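Local atomic coordinates of carbohydrate binding protein, putative, cbp2D (Cellvibrio japonicus, PDB entry 7B21), a protein that carries a covalently bound heme c in its X183 cytochrome domain and probably transfers electrons, as part of a larger, probably polysaccharide-binding protein. Residues D55-D60 with D81-I86; A21-D26 with A36-N41; Y47-D52 with S63-Q68; G1-D6 with T75-A80. All blocks are in the same frame, centred on the assembly; numbering follows the deposited sequence.

Interaction 1. Residues D55-D60 with D81-I86; sequences DRALRD and DIEAFI. With EDO (1,2-ethanediol), chain E.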
# COMPACT_ATOMS: atom_id res chain seq x y z
N ASP A 55 -15.54 -0.74 4.98
CA ASP A 55 -14.23 -1.36 5.16
C ASP A 55 -13.88 -2.12 3.88
O ASP A 55 -14.73 -2.71 3.24
CB ASP A 55 -14.30 -2.33 6.32
CG ASP A 55 -14.52 -1.70 7.67
OD1 ASP A 55 -14.27 -0.48 7.81
OD2 ASP A 55 -14.87 -2.45 8.58
N ARG A 56 -12.58 -2.14 3.56
CA ARG A 56 -12.11 -2.83 2.35
C ARG A 56 -10.93 -3.73 2.72
O ARG A 56 -10.10 -3.41 3.57
CB ARG A 56 -11.62 -1.81 1.32
CG ARG A 56 -12.61 -0.72 0.95
CD ARG A 56 -13.73 -1.21 0.13
NE ARG A 56 -14.65 -0.11 -0.12
CZ ARG A 56 -15.80 -0.26 -0.74
NH1 ARG A 56 -16.13 -1.45 -1.23
NH2 ARG A 56 -16.59 0.79 -0.89
N ALA A 57 -10.81 -4.79 1.96
CA ALA A 57 -9.56 -5.55 1.93
C ALA A 57 -8.45 -4.58 1.51
O ALA A 57 -8.65 -3.67 0.70
CB ALA A 57 -9.64 -6.69 0.95
N LEU A 58 -7.24 -4.82 2.02
CA LEU A 58 -6.12 -3.91 1.72
C LEU A 58 -5.95 -3.72 0.20
O LEU A 58 -5.79 -2.60 -0.27
CB LEU A 58 -4.87 -4.43 2.42
CG LEU A 58 -3.57 -3.67 2.13
CD1 LEU A 58 -3.70 -2.18 2.36
CD2 LEU A 58 -2.47 -4.22 3.01
N ARG A 59 -5.98 -4.80 -0.57
CA ARG A 59 -5.75 -4.65 -2.03
C ARG A 59 -6.84 -3.76 -2.63
O ARG A 59 -6.56 -2.98 -3.54
CB ARG A 59 -5.68 -5.97 -2.78
CG ARG A 59 -6.90 -6.88 -2.67
CD ARG A 59 -6.79 -8.08 -3.57
NE ARG A 59 -5.69 -8.96 -3.22
CZ ARG A 59 -5.43 -10.09 -3.87
NH1 ARG A 59 -6.15 -10.45 -4.90
NH2 ARG A 59 -4.43 -10.86 -3.48
N ASP A 60 -8.08 -3.87 -2.16
CA ASP A 60 -9.18 -3.09 -2.72
C ASP A 60 -9.08 -1.64 -2.27
O ASP A 60 -9.38 -0.74 -3.06
CB ASP A 60 -10.52 -3.70 -2.35
CG ASP A 60 -10.70 -5.07 -2.96
OD1 ASP A 60 -10.17 -5.34 -4.05
OD2 ASP A 60 -11.35 -5.92 -2.30
N ASP A 81 -0.18 -7.24 -5.40
CA ASP A 81 1.25 -7.37 -5.10
C ASP A 81 1.64 -6.44 -3.96
O ASP A 81 2.39 -6.84 -3.05
CB ASP A 81 2.07 -7.08 -6.35
CG ASP A 81 2.00 -8.14 -7.44
OD1 ASP A 81 1.49 -9.25 -7.18
OD2 ASP A 81 2.52 -7.85 -8.52
N ILE A 82 1.21 -5.18 -4.01
CA ILE A 82 1.61 -4.27 -2.95
C ILE A 82 0.95 -4.70 -1.63
O ILE A 82 1.61 -4.60 -0.60
CB ILE A 82 1.33 -2.80 -3.32
CG1 ILE A 82 2.15 -2.36 -4.53
CG2 ILE A 82 1.67 -1.92 -2.12
CD1 ILE A 82 1.90 -0.95 -4.99
N GLU A 83 -0.29 -5.15 -1.65
CA GLU A 83 -0.89 -5.72 -0.44
C GLU A 83 0.04 -6.76 0.16
O GLU A 83 0.31 -6.75 1.36
CB GLU A 83 -2.26 -6.31 -0.77
CG GLU A 83 -2.86 -7.11 0.37
CD GLU A 83 -4.17 -7.78 -0.04
OE1 GLU A 83 -4.09 -8.69 -0.91
OE2 GLU A 83 -5.24 -7.41 0.45
N ALA A 84 0.48 -7.71 -0.67
CA ALA A 84 1.34 -8.79 -0.16
C ALA A 84 2.61 -8.20 0.47
O ALA A 84 3.07 -8.66 1.52
CB ALA A 84 1.65 -9.77 -1.26
N PHE A 85 3.20 -7.22 -0.18
CA PHE A 85 4.40 -6.57 0.35
C PHE A 85 4.12 -5.92 1.71
O PHE A 85 4.89 -6.15 2.67
CB PHE A 85 4.91 -5.54 -0.66
CG PHE A 85 6.05 -4.70 -0.15
CD1 PHE A 85 7.23 -5.27 0.31
CD2 PHE A 85 5.99 -3.33 -0.18
CE1 PHE A 85 8.28 -4.49 0.73
CE2 PHE A 85 7.04 -2.53 0.24
CZ PHE A 85 8.20 -3.12 0.68
N ILE A 86 3.08 -5.14 1.81
CA ILE A 86 2.74 -4.47 3.09
C ILE A 86 2.54 -5.51 4.19
O ILE A 86 2.96 -5.29 5.34
CB ILE A 86 1.51 -3.58 2.90
CG1 ILE A 86 1.84 -2.40 2.00
CG2 ILE A 86 0.98 -3.13 4.24
CD1 ILE A 86 0.63 -1.64 1.55
C1 EDO E . -15.84 -0.61 11.09
O1 EDO E . -16.47 -1.81 10.75
C2 EDO E . -16.47 0.57 10.46
O2 EDO E . -16.57 0.55 9.05
O HOH W 1 -2.04 -10.15 -1.74

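Interaction 2. Residues A21-D26 with A36-N41; sequences ACHGVD and ALTPLN. With HEC (heme c), chain B.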
# COMPACT_ATOMS: atom_id res chain seq x y z
N ALA A 21 6.87 7.94 -1.71
CA ALA A 21 6.96 9.38 -1.48
C ALA A 21 6.21 9.77 -0.21
O ALA A 21 6.72 10.54 0.61
CB ALA A 21 6.42 10.12 -2.66
N CYS A 22 4.96 9.30 -0.05
CA CYS A 22 4.12 9.72 1.06
C CYS A 22 4.29 8.82 2.27
O CYS A 22 4.06 9.29 3.38
CB CYS A 22 2.68 9.80 0.65
SG CYS A 22 2.47 11.10 -0.60
N HIS A 23 4.60 7.55 2.06
CA HIS A 23 4.56 6.56 3.14
C HIS A 23 5.95 6.05 3.51
O HIS A 23 6.04 5.14 4.35
CB HIS A 23 3.65 5.39 2.74
CG HIS A 23 2.23 5.78 2.55
ND1 HIS A 23 1.45 6.29 3.56
CD2 HIS A 23 1.38 5.64 1.49
CE1 HIS A 23 0.23 6.47 3.08
NE2 HIS A 23 0.13 6.06 1.82
N GLY A 24 7.01 6.59 2.91
CA GLY A 24 8.36 6.13 3.22
C GLY A 24 8.60 4.71 2.74
O GLY A 24 7.92 4.18 1.87
N VAL A 25 9.66 4.14 3.29
CA VAL A 25 10.09 2.78 2.86
C VAL A 25 9.20 1.70 3.47
O VAL A 25 9.15 0.60 2.93
CB VAL A 25 11.56 2.56 3.21
CG1 VAL A 25 12.45 3.59 2.63
CG2 VAL A 25 11.82 2.43 4.66
N ASP A 26 8.54 2.03 4.58
CA ASP A 26 7.98 1.00 5.48
C ASP A 26 6.80 1.57 6.27
O ASP A 26 6.44 0.98 7.28
CB ASP A 26 9.05 0.49 6.44
CG ASP A 26 9.57 1.58 7.36
OD1 ASP A 26 9.14 2.74 7.20
OD2 ASP A 26 10.42 1.26 8.23
N ALA A 36 8.12 9.24 7.88
CA ALA A 36 7.22 9.28 6.71
C ALA A 36 6.24 10.45 6.83
O ALA A 36 5.73 10.74 7.91
CB ALA A 36 6.48 7.97 6.59
N LEU A 37 5.88 11.02 5.70
CA LEU A 37 4.88 12.09 5.68
C LEU A 37 3.56 11.58 6.24
O LEU A 37 2.90 12.28 7.03
CB LEU A 37 4.77 12.57 4.26
CG LEU A 37 3.79 13.69 4.02
CD1 LEU A 37 4.11 14.92 4.86
CD2 LEU A 37 3.80 14.03 2.55
N THR A 38 3.12 10.42 5.76
CA THR A 38 1.85 9.81 6.16
C THR A 38 2.16 8.39 6.60
O THR A 38 2.53 7.54 5.79
CB THR A 38 0.85 9.80 5.01
OG1 THR A 38 0.63 11.15 4.59
CG2 THR A 38 -0.47 9.17 5.42
N PRO A 39 1.99 8.07 7.88
CA PRO A 39 2.22 6.72 8.33
C PRO A 39 1.27 5.75 7.63
O PRO A 39 0.18 6.11 7.18
CB PRO A 39 2.00 6.73 9.83
CG PRO A 39 1.76 8.11 10.21
CD PRO A 39 1.73 8.99 9.00
N LEU A 40 1.67 4.50 7.62
CA LEU A 40 0.84 3.40 7.09
C LEU A 40 0.95 2.24 8.06
O LEU A 40 2.02 1.68 8.23
CB LEU A 40 1.32 3.02 5.69
CG LEU A 40 0.42 2.14 4.83
CD1 LEU A 40 1.02 2.04 3.43
CD2 LEU A 40 0.20 0.75 5.43
N ASN A 41 -0.17 1.94 8.73
CA ASN A 41 -0.25 0.80 9.64
C ASN A 41 -0.52 -0.44 8.82
O ASN A 41 -1.59 -0.53 8.20
CB ASN A 41 -1.36 1.05 10.63
CG ASN A 41 -1.48 -0.06 11.64
OD1 ASN A 41 -1.21 -1.23 11.39
ND2 ASN A 41 -1.92 0.32 12.82
FE HEC B . -1.48 6.07 0.67
CHA HEC B . -3.53 6.02 3.38
CHB HEC B . -1.37 2.69 0.68
CHC HEC B . 0.36 6.15 -2.18
CHD HEC B . -1.31 9.45 0.88
NA HEC B . -2.27 4.66 1.80
C1A HEC B . -3.03 4.81 2.95
C2A HEC B . -3.24 3.56 3.59
C3A HEC B . -2.68 2.62 2.82
C4A HEC B . -2.05 3.31 1.70
CMA HEC B . -2.70 1.13 2.98
CAA HEC B . -3.98 3.34 4.89
CBA HEC B . -3.01 3.44 6.09
CGA HEC B . -3.58 3.11 7.42
O1A HEC B . -4.75 2.74 7.53
O2A HEC B . -2.77 3.18 8.41
NB HEC B . -0.68 4.68 -0.54
C1B HEC B . -0.74 3.32 -0.37
C2B HEC B . -0.09 2.66 -1.46
C3B HEC B . 0.36 3.62 -2.32
C4B HEC B . 0.01 4.91 -1.68
CMB HEC B . 0.07 1.18 -1.62
CAB HEC B . 1.03 3.46 -3.63
CBB HEC B . 0.23 2.70 -4.65
NC HEC B . -0.65 7.49 -0.43
C1C HEC B . 0.11 7.35 -1.55
C2C HEC B . 0.65 8.61 -1.98
C3C HEC B . 0.25 9.54 -1.07
C4C HEC B . -0.59 8.86 -0.13
CMC HEC B . 1.57 8.78 -3.16
CAC HEC B . 0.64 10.98 -0.97
CBC HEC B . 0.42 11.83 -2.15
ND HEC B . -2.32 7.46 1.84
C1D HEC B . -2.17 8.81 1.75
C2D HEC B . -3.06 9.48 2.68
C3D HEC B . -3.74 8.53 3.34
C4D HEC B . -3.23 7.25 2.85
CMD HEC B . -3.17 10.97 2.84
CAD HEC B . -4.88 8.70 4.28
CBD HEC B . -6.23 8.53 3.46
CGD HEC B . -7.46 8.84 4.25
O1D HEC B . -8.06 7.93 4.86
O2D HEC B . -7.86 10.05 4.25
O HOH W 2 7.41 10.63 3.26
O HOH W 3 4.51 0.93 9.23

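Interaction 3. Residues Y47-D52 with S63-Q68; sequences YRHSRD and SMWMPQ. With NA (sodium ion), chain C; HEC (heme c), chain B; EDO (1,2-ethanediol), chain D; EDO (1,2-ethanediol), chain E.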
# COMPACT_ATOMS: atom_id res chain seq x y z
N TYR A 47 -9.35 -1.89 5.85
CA TYR A 47 -8.95 -0.49 5.72
C TYR A 47 -10.15 0.30 5.22
O TYR A 47 -10.75 -0.02 4.19
CB TYR A 47 -7.77 -0.35 4.75
CG TYR A 47 -6.50 -0.92 5.32
CD1 TYR A 47 -6.22 -2.27 5.29
CD2 TYR A 47 -5.59 -0.09 5.95
CE1 TYR A 47 -5.08 -2.78 5.90
CE2 TYR A 47 -4.45 -0.58 6.53
CZ TYR A 47 -4.19 -1.93 6.53
OH TYR A 47 -3.10 -2.46 7.17
N ARG A 48 -10.45 1.39 5.93
CA ARG A 48 -11.56 2.28 5.56
C ARG A 48 -11.00 3.68 5.37
O ARG A 48 -10.73 4.39 6.32
CB ARG A 48 -12.71 2.29 6.57
CG ARG A 48 -13.91 3.08 6.07
CD ARG A 48 -15.06 2.97 7.05
NE ARG A 48 -16.11 3.90 6.67
CZ ARG A 48 -17.39 3.78 6.94
NH1 ARG A 48 -17.84 2.72 7.60
NH2 ARG A 48 -18.21 4.74 6.58
N HIS A 49 -10.85 4.10 4.13
CA HIS A 49 -10.43 5.46 3.80
C HIS A 49 -11.42 6.42 4.44
O HIS A 49 -12.64 6.13 4.53
CB HIS A 49 -10.41 5.63 2.28
CG HIS A 49 -9.76 6.88 1.81
ND1 HIS A 49 -10.42 8.10 1.83
CD2 HIS A 49 -8.53 7.10 1.29
CE1 HIS A 49 -9.61 9.01 1.30
NE2 HIS A 49 -8.43 8.43 0.97
N SER A 50 -10.93 7.58 4.84
CA SER A 50 -11.80 8.61 5.45
C SER A 50 -12.98 8.99 4.56
O SER A 50 -13.98 9.45 5.09
CB SER A 50 -11.02 9.82 5.84
OG SER A 50 -10.47 10.48 4.72
N ARG A 51 -12.89 8.82 3.25
CA ARG A 51 -13.97 9.17 2.32
C ARG A 51 -14.78 7.96 1.90
O ARG A 51 -15.71 8.11 1.09
CB ARG A 51 -13.40 9.86 1.08
CG ARG A 51 -12.70 11.19 1.32
CD ARG A 51 -12.12 11.74 -0.02
NE ARG A 51 -13.03 11.69 -1.19
CZ ARG A 51 -12.70 11.63 -2.50
NH1 ARG A 51 -11.45 11.71 -2.93
NH2 ARG A 51 -13.67 11.59 -3.40
N ASP A 52 -14.45 6.77 2.38
CA ASP A 52 -15.17 5.56 2.00
C ASP A 52 -16.36 5.35 2.94
O ASP A 52 -16.42 5.91 4.00
CB ASP A 52 -14.24 4.36 1.97
CG ASP A 52 -14.63 3.25 1.00
OD1 ASP A 52 -15.78 3.17 0.57
OD2 ASP A 52 -13.72 2.45 0.68
N SER A 63 -6.53 -0.31 -4.68
CA SER A 63 -7.13 -0.10 -6.01
C SER A 63 -7.96 1.19 -6.01
O SER A 63 -7.81 2.00 -6.92
CB SER A 63 -7.96 -1.27 -6.44
OG SER A 63 -7.14 -2.37 -6.73
N MET A 64 -8.85 1.34 -5.04
CA MET A 64 -9.78 2.48 -5.01
C MET A 64 -9.09 3.81 -4.73
O MET A 64 -9.48 4.83 -5.32
CB MET A 64 -10.80 2.23 -3.92
CG MET A 64 -11.78 1.13 -4.20
SD MET A 64 -12.93 0.84 -2.82
CE MET A 64 -13.92 2.35 -2.94
N TRP A 65 -8.12 3.83 -3.82
CA TRP A 65 -7.76 5.08 -3.16
C TRP A 65 -6.29 5.47 -3.36
O TRP A 65 -5.97 6.61 -2.98
CB TRP A 65 -8.08 5.04 -1.66
CG TRP A 65 -9.52 4.85 -1.35
CD1 TRP A 65 -10.09 3.73 -0.84
CD2 TRP A 65 -10.58 5.80 -1.54
NE1 TRP A 65 -11.45 3.92 -0.68
CE2 TRP A 65 -11.77 5.17 -1.10
CE3 TRP A 65 -10.61 7.13 -1.94
CZ2 TRP A 65 -12.99 5.82 -1.11
CZ3 TRP A 65 -11.82 7.78 -1.90
CH2 TRP A 65 -13.00 7.13 -1.52
N MET A 66 -5.42 4.61 -3.87
CA MET A 66 -3.99 4.93 -3.85
C MET A 66 -3.39 4.63 -5.21
O MET A 66 -3.84 3.75 -5.95
CB MET A 66 -3.28 4.13 -2.76
CG MET A 66 -3.75 4.50 -1.35
SD MET A 66 -3.26 6.16 -0.83
CE MET A 66 -4.73 6.66 0.04
N PRO A 67 -2.31 5.32 -5.61
CA PRO A 67 -1.74 6.47 -4.90
C PRO A 67 -2.73 7.63 -4.91
O PRO A 67 -3.39 7.87 -5.90
CB PRO A 67 -0.48 6.80 -5.71
CG PRO A 67 -0.81 6.34 -7.13
CD PRO A 67 -1.67 5.11 -6.90
N GLN A 68 -2.80 8.35 -3.82
CA GLN A 68 -3.76 9.44 -3.71
C GLN A 68 -3.34 10.53 -4.69
O GLN A 68 -2.20 10.97 -4.71
CB GLN A 68 -3.84 9.85 -2.24
CG GLN A 68 -4.96 10.84 -1.99
CD GLN A 68 -5.55 10.78 -0.61
OE1 GLN A 68 -6.11 9.77 -0.14
NE2 GLN A 68 -5.52 11.94 0.06
NA NA C . -5.43 2.52 -6.99
FE HEC B . -1.48 6.07 0.67
CHA HEC B . -3.53 6.02 3.38
CHB HEC B . -1.37 2.69 0.68
CHC HEC B . 0.36 6.15 -2.18
CHD HEC B . -1.31 9.45 0.88
NA HEC B . -2.27 4.66 1.80
C1A HEC B . -3.03 4.81 2.95
C2A HEC B . -3.24 3.56 3.59
C3A HEC B . -2.68 2.62 2.82
C4A HEC B . -2.05 3.31 1.70
CMA HEC B . -2.70 1.13 2.98
CAA HEC B . -3.98 3.34 4.89
CBA HEC B . -3.01 3.44 6.09
CGA HEC B . -3.58 3.11 7.42
O1A HEC B . -4.75 2.74 7.53
O2A HEC B . -2.77 3.18 8.41
NB HEC B . -0.68 4.68 -0.54
C1B HEC B . -0.74 3.32 -0.37
C2B HEC B . -0.09 2.66 -1.46
C3B HEC B . 0.36 3.62 -2.32
C4B HEC B . 0.01 4.91 -1.68
CMB HEC B . 0.07 1.18 -1.62
CAB HEC B . 1.03 3.46 -3.63
CBB HEC B . 0.23 2.70 -4.65
NC HEC B . -0.65 7.49 -0.43
C1C HEC B . 0.11 7.35 -1.55
C2C HEC B . 0.65 8.61 -1.98
C3C HEC B . 0.25 9.54 -1.07
C4C HEC B . -0.59 8.86 -0.13
CMC HEC B . 1.57 8.78 -3.16
CAC HEC B . 0.64 10.98 -0.97
CBC HEC B . 0.42 11.83 -2.15
ND HEC B . -2.32 7.46 1.84
C1D HEC B . -2.17 8.81 1.75
C2D HEC B . -3.06 9.48 2.68
C3D HEC B . -3.74 8.53 3.34
C4D HEC B . -3.23 7.25 2.85
CMD HEC B . -3.17 10.97 2.84
CAD HEC B . -4.88 8.70 4.28
CBD HEC B . -6.23 8.53 3.46
CGD HEC B . -7.46 8.84 4.25
O1D HEC B . -8.06 7.93 4.86
O2D HEC B . -7.86 10.05 4.25
C1 EDO D . -10.08 3.20 9.77
O1 EDO D . -9.73 4.33 9.01
C2 EDO D . -9.11 2.11 9.57
O2 EDO D . -8.89 1.81 8.22
C1 EDO E . -15.84 -0.61 11.09
O1 EDO E . -16.47 -1.81 10.75
C2 EDO E . -16.47 0.57 10.46
O2 EDO E . -16.57 0.55 9.05

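Interaction 4. Residues G1-D6 with T75-A80; sequences GYLVGD and TGQCAA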
# COMPACT_ATOMS: atom_id res chain seq x y z
N GLY A 1 -9.82 -16.04 -11.35
CA GLY A 1 -10.41 -15.96 -9.99
C GLY A 1 -9.66 -14.94 -9.15
O GLY A 1 -9.31 -13.88 -9.72
N TYR A 2 -9.38 -15.25 -7.89
CA TYR A 2 -8.75 -14.32 -6.90
C TYR A 2 -7.27 -14.15 -7.22
O TYR A 2 -6.53 -15.15 -7.15
CB TYR A 2 -9.05 -14.83 -5.49
CG TYR A 2 -8.42 -13.99 -4.39
CD1 TYR A 2 -8.96 -12.78 -4.03
CD2 TYR A 2 -7.30 -14.41 -3.72
CE1 TYR A 2 -8.39 -11.97 -3.07
CE2 TYR A 2 -6.73 -13.64 -2.73
CZ TYR A 2 -7.26 -12.41 -2.38
OH TYR A 2 -6.71 -11.61 -1.42
N LEU A 3 -6.78 -12.93 -7.51
CA LEU A 3 -5.37 -12.78 -7.89
C LEU A 3 -4.49 -13.12 -6.69
O LEU A 3 -4.83 -12.84 -5.55
CB LEU A 3 -5.07 -11.33 -8.28
CG LEU A 3 -5.89 -10.76 -9.44
CD1 LEU A 3 -5.48 -9.34 -9.70
CD2 LEU A 3 -5.73 -11.62 -10.67
N VAL A 4 -3.34 -13.71 -6.97
CA VAL A 4 -2.37 -14.05 -5.93
C VAL A 4 -1.30 -13.00 -5.87
O VAL A 4 -0.60 -12.75 -6.85
CB VAL A 4 -1.77 -15.42 -6.13
CG1 VAL A 4 -0.73 -15.73 -5.06
CG2 VAL A 4 -2.84 -16.50 -6.14
N GLY A 5 -1.22 -12.27 -4.75
CA GLY A 5 -0.21 -11.18 -4.67
C GLY A 5 1.19 -11.71 -4.49
O GLY A 5 1.40 -12.69 -3.75
N ASP A 6 2.14 -11.05 -5.10
CA ASP A 6 3.56 -11.40 -4.97
C ASP A 6 4.27 -10.26 -4.24
O ASP A 6 4.38 -9.16 -4.78
CB ASP A 6 4.17 -11.64 -6.34
CG ASP A 6 5.60 -12.11 -6.23
OD1 ASP A 6 6.42 -11.40 -5.80
OD2 ASP A 6 5.83 -13.21 -6.59
N THR A 75 -4.14 -0.85 -9.67
CA THR A 75 -5.36 -1.64 -9.46
C THR A 75 -4.96 -3.10 -9.68
O THR A 75 -3.81 -3.39 -9.99
CB THR A 75 -6.48 -1.21 -10.41
OG1 THR A 75 -6.07 -1.50 -11.75
CG2 THR A 75 -6.84 0.26 -10.30
N GLY A 76 -5.91 -4.01 -9.60
CA GLY A 76 -5.67 -5.39 -10.05
C GLY A 76 -4.42 -5.98 -9.44
O GLY A 76 -4.24 -6.00 -8.23
N GLN A 77 -3.56 -6.53 -10.31
CA GLN A 77 -2.36 -7.23 -9.82
C GLN A 77 -1.42 -6.28 -9.06
O GLN A 77 -0.78 -6.73 -8.10
CB GLN A 77 -1.65 -7.93 -10.97
CG GLN A 77 -0.61 -8.93 -10.53
CD GLN A 77 -1.16 -10.15 -9.84
OE1 GLN A 77 -1.98 -10.88 -10.40
NE2 GLN A 77 -0.70 -10.42 -8.63
N CYS A 78 -1.30 -5.04 -9.49
CA CYS A 78 -0.47 -4.06 -8.76
C CYS A 78 -0.93 -4.01 -7.32
O CYS A 78 -0.12 -4.07 -6.38
CB CYS A 78 -0.60 -2.69 -9.42
SG CYS A 78 0.24 -1.37 -8.50
N ALA A 79 -2.23 -3.87 -7.11
CA ALA A 79 -2.79 -3.73 -5.76
C ALA A 79 -2.59 -5.02 -4.96
O ALA A 79 -2.27 -4.96 -3.77
CB ALA A 79 -4.24 -3.33 -5.85
N ALA A 80 -2.79 -6.17 -5.60
CA ALA A 80 -2.55 -7.44 -4.93
C ALA A 80 -1.09 -7.59 -4.50
O ALA A 80 -0.80 -8.06 -3.41
CB ALA A 80 -2.98 -8.58 -5.83
O HOH W 4 -2.73 -13.61 -9.80

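Interaction 1. Residues D55-D60 with D81-I86
Leu-58 and Glu-83 lie side by side, pointing opposite ways, their aliphatic parts in touch: Glu-83 CG lies 3.9 Å from Leu-58 CB. Glu-83 holds CG anti to its backbone N (chi1 171°) and runs on extended, which carries its carboxylate past Leu-58 to Arg-59. There the two oxygens divide the work. Glu-83 OE2 accepts the backbone N-H of Arg-59 at 2.9 Å, met from well above the carboxylate plane. Glu-83 OE1 takes the salt bridge from Arg-59 NE at 2.8 Å, a fairly straight bond (165°) in which the oxygen lies in the guanidinium plane, although the two flat groups are turned 45° against each other. A weak bond from NH2 and a water that links NH2 to OE1 add to this grip. Deeper in, Leu-58 CD2 meets Ile-86 CG2 at 3.8 Å, and Leu-58 also touches the heme. Ala-57 is the N-cap of helix 58-65, so a carboxylate bound to Arg-59 N sits at the first turn, where the helix dipole would be expected to stabilise its negative charge. Docking of the C-terminal helix, 76-86, against helix 58-65 beside the heme in this way belongs to the cytochrome c fold.

Interaction 2. Residues A21-D26 with A36-N41
Thr-38 O is approached twice by His-23. His-23 ND1 donates a hydrogen bond to Thr-38 O at 2.8 Å (155°), and His-23 CA makes a longer CA-H...O contact with it at 3.5 Å. The ND1 donor stands above the carbonyl plane, and the oxygen is tilted only 15° from the plane of the ring. His-23 CG lies beside the backbone N, anti to the carbonyl carbon (chi1 -64°), and from its far side the ring binds the heme iron through NE2 at 2.0 Å. Leu-40 CD1 lies over one face, 4.1 Å from the ring centroid, in a CH-pi contact, and the methyl CG2 of Thr-38 comes up to CE1 at 3.6 Å, so tilt and rotation of the imidazole are restrained. The backbone is pinned one residue earlier: Thr-38 N donates to Cys-22 O at 2.8 Å. Cys-22 SG is bonded to heme CAC, and further along Asn-41 N holds propionate oxygen O2A. Cys-19, Cys-22 and His-23 belong to the CXXCH motif of c-type cytochromes, and residues 36-41 to a later loop lying against it. A backbone carbonyl accepting the ND1 hydrogen would lend the axial histidine some imidazolate character, probably strengthening its donation to the iron.

Interaction 3. Residues Y47-D52 with S63-Q68
His-49 and Trp-65 lie face to face, the imidazole 4.1 Å from the indole six-membered ring between centroids and the planes only 12° apart. His-49 CG is anti to the backbone N (chi1 -169°), which places the ring against the indole, and CB sits over the five-membered ring in a CH-pi contact. Over the opposite face of the imidazole lies heme propionate carbon CGD; Ser-50 N and OG hold this propionate. Next to Trp-65, Met-66 SD binds the heme iron at 2.3 Å.

The edge of the imidazole is fixed as well: His-49 NE2 donates to Gln-68 OE1 at 2.9 Å, almost perfectly straight (178°), although this bond belongs to one of two Gln-68 conformers and is less certain. Further out, Trp-65 NE1 donates to Asp-52 OD2 at 3.0 Å, reaching the oxygen from above the carboxylate plane; OD2 also forms a salt bridge with Arg-56 NE. The indole edge, at CZ3, points at the face of the Arg-51 guanidinium, the planes steeply inclined rather than stacked. Met-66 O binds sodium at 2.3 Å, together with Ser-63 O and carbonyls of Ile-62, Glu-71 and Cys-74. Within the turn from His-49 to Asp-52, His-49 ND1 accepts the backbone N-H of Arg-51, so it probably carries no proton, consistent with a neutral His-49 even with a carboxylate against its face.

Interaction 4. Residues G1-D6 with T75-A80
Gln-77 turns toward the N-terminal segment, residues 1-6, through its side-chain torsions: CG is anti to the backbone N (chi1 -166°), a bend at chi2 (68°) brings CD round toward the segment, and rotation about the last bond then turns NE2 to Val-4 O, while Leu-3 sends CG beside its own backbone N (chi1 -59°). The contact lays the extended N-terminal lead-in of this cytochrome c domain, which runs into helix 7-16, against the start of the C-terminal helix 76-86. The Gln-77 amide addresses both backbone groups of Val-4. Gln-77 NE2 donates to Val-4 O at 2.9 Å, the oxygen near the amide plane but the donor above the carbonyl plane. OE1 accepts from a water that also takes the hydrogen of Val-4 N. NE2 has a second acceptor in Asp-81 OD1, which in turn binds Asp-6 N, just where Asp-6 caps helix 7-16 by way of Arg-9 N. Leu-3 crosses Gln-77 obliquely and rests CD1 on the helix backbone, 3.5 Å from both Gly-76 C and Gln-77 N. Its CB faces Ala-80 CB at 4.2 Å. The backbones come closest further along, where Gly-5 CA makes a CA-H...O contact with Ala-80 O at 3.4 Å.

How the interactions relate
Interactions 1, 2 and 3 are partly buried and lie against the heme, whereas interaction 4 is a surface contact away from it. Interactions 1 and 3 share helix 58-65, and interactions 1 and 4 share helix 76-86; Arg-59 NH1 reaching Leu-3 O connects the latter pair. Interactions 2 and 3 supply the two axial ligands from opposite faces of the heme, and Tyr-47 OH joins them through Asn-41 O. Chemistry follows place: a salt bridge with apolar contacts between helices in interaction 1, iron ligation with backbone bonds in interaction 2, iron and sodium ligation with aromatic stacking in interaction 3, and amide and water links in interaction 4.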